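Local coordinates for protein DNA ligase (Archaeoglobus fulgidus, PDB 3GDE) that is an ATP-dependent DNA ligase that probably seals nicks in double-stranded DNA during replication, recombination and repair, at residues A[340-343]-A[348-351]. Residues are numbered along the deposited sequence; the frame is centred on the assembly and turned at random.
Sequences FDIL and ECID
C349 lies against one face of the flat carbonyl group of L343. Its SG sits over that face, 3.5 Å from L343 C. Its backbone N comes from the same side and donates a hydrogen bond to L343 O, at 3.0 Å. The bond is fairly straight at the hydrogen (152°), but its donor stands 42° above the carbonyl plane, not on a lone pair. While C349 SG and N hold this one face, the CG2 branch of I350 comes alongside L343. It rests against L343 CB at 3.6 Å and is 3.7 Å from L343 O. The C349 sulfur lies between the backbone N and the carbonyl carbon of its own residue (chi1 68°), which turns it onto the L343 carbonyl. There it also comes 3.6 Å from I342 O. I342 CG1 is a looser apolar neighbour, 4.2 Å from C349 SG. I342 and C349 both touch L360 on helix 354-364.

The contact lies in the adenylation domain, whose fold is that of the nucleotidyltransferases. It joins the corner at L343, which follows residues of strand 335-342, to the loop before helix 354-364. Further back on the strand, F340 and D341 both face D299 and form a classic beta bulge. F340 is a predicted ATP-binding residue.

The D341 carboxylate makes no contact with 348-351; it ties the strand to helix 354-364. D341 OD1 accepts I342 N at 2.8 Å through its anti lone pair, and the same oxygen forms a salt bridge with R357. The two bonds would help fix the rotation of the carboxylate.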
# COMPACT_ATOMS: atom_id res chain seq x y z
N PHE A 340 0.07 -22.35 -1.94
CA PHE A 340 0.31 -22.88 -0.60
C PHE A 340 -0.88 -22.76 0.34
O PHE A 340 -0.87 -23.32 1.43
CB PHE A 340 1.56 -22.27 0.03
CG PHE A 340 1.54 -20.76 0.14
CD1 PHE A 340 0.88 -20.12 1.19
CD2 PHE A 340 2.23 -19.97 -0.78
CE1 PHE A 340 0.88 -18.73 1.32
CE2 PHE A 340 2.22 -18.56 -0.68
CZ PHE A 340 1.54 -17.95 0.38
N ASP A 341 -1.91 -22.01 -0.06
CA ASP A 341 -3.11 -21.89 0.74
C ASP A 341 -4.38 -21.56 -0.06
O ASP A 341 -4.32 -21.17 -1.22
CB ASP A 341 -2.91 -20.88 1.89
CG ASP A 341 -3.47 -21.38 3.20
OD1 ASP A 341 -4.51 -22.08 3.20
OD2 ASP A 341 -2.88 -21.07 4.25
N ILE A 342 -5.52 -21.72 0.61
CA ILE A 342 -6.83 -21.51 0.01
C ILE A 342 -7.72 -20.83 1.05
O ILE A 342 -7.76 -21.23 2.22
CB ILE A 342 -7.42 -22.86 -0.52
CG1 ILE A 342 -8.82 -22.67 -1.14
CG2 ILE A 342 -7.39 -23.96 0.58
CD1 ILE A 342 -9.31 -23.87 -1.92
N LEU A 343 -8.42 -19.77 0.64
CA LEU A 343 -9.18 -18.94 1.58
C LEU A 343 -10.67 -19.10 1.32
O LEU A 343 -11.51 -18.86 2.19
CB LEU A 343 -8.81 -17.45 1.47
CG LEU A 343 -7.40 -16.92 1.14
CD1 LEU A 343 -7.27 -15.46 1.61
CD2 LEU A 343 -6.25 -17.75 1.68
N GLU A 348 -16.20 -19.19 2.38
CA GLU A 348 -15.05 -18.99 3.26
C GLU A 348 -14.58 -20.31 3.83
O GLU A 348 -15.41 -21.18 4.14
CB GLU A 348 -15.43 -18.10 4.44
CG GLU A 348 -15.53 -16.63 4.12
CD GLU A 348 -15.66 -15.78 5.37
OE1 GLU A 348 -15.90 -16.32 6.47
OE2 GLU A 348 -15.51 -14.55 5.26
N CYS A 349 -13.26 -20.46 3.97
CA CYS A 349 -12.67 -21.66 4.58
C CYS A 349 -11.42 -21.32 5.39
O CYS A 349 -10.65 -22.20 5.79
CB CYS A 349 -12.41 -22.76 3.54
SG CYS A 349 -11.11 -22.41 2.32
N ILE A 350 -11.25 -20.02 5.65
CA ILE A 350 -10.16 -19.50 6.48
C ILE A 350 -10.24 -19.91 7.95
O ILE A 350 -9.23 -19.88 8.65
CB ILE A 350 -10.04 -17.96 6.38
CG1 ILE A 350 -11.36 -17.25 6.72
CG2 ILE A 350 -9.53 -17.55 5.00
CD1 ILE A 350 -11.19 -15.81 7.22
N ASP A 351 -11.43 -20.29 8.42
CA ASP A 351 -11.61 -20.71 9.82
C ASP A 351 -11.14 -22.14 10.10
O ASP A 351 -10.98 -22.52 11.26
CB ASP A 351 -13.05 -20.52 10.30
CG ASP A 351 -13.44 -19.05 10.46
OD1 ASP A 351 -12.55 -18.17 10.49
OD2 ASP A 351 -14.64 -18.77 10.58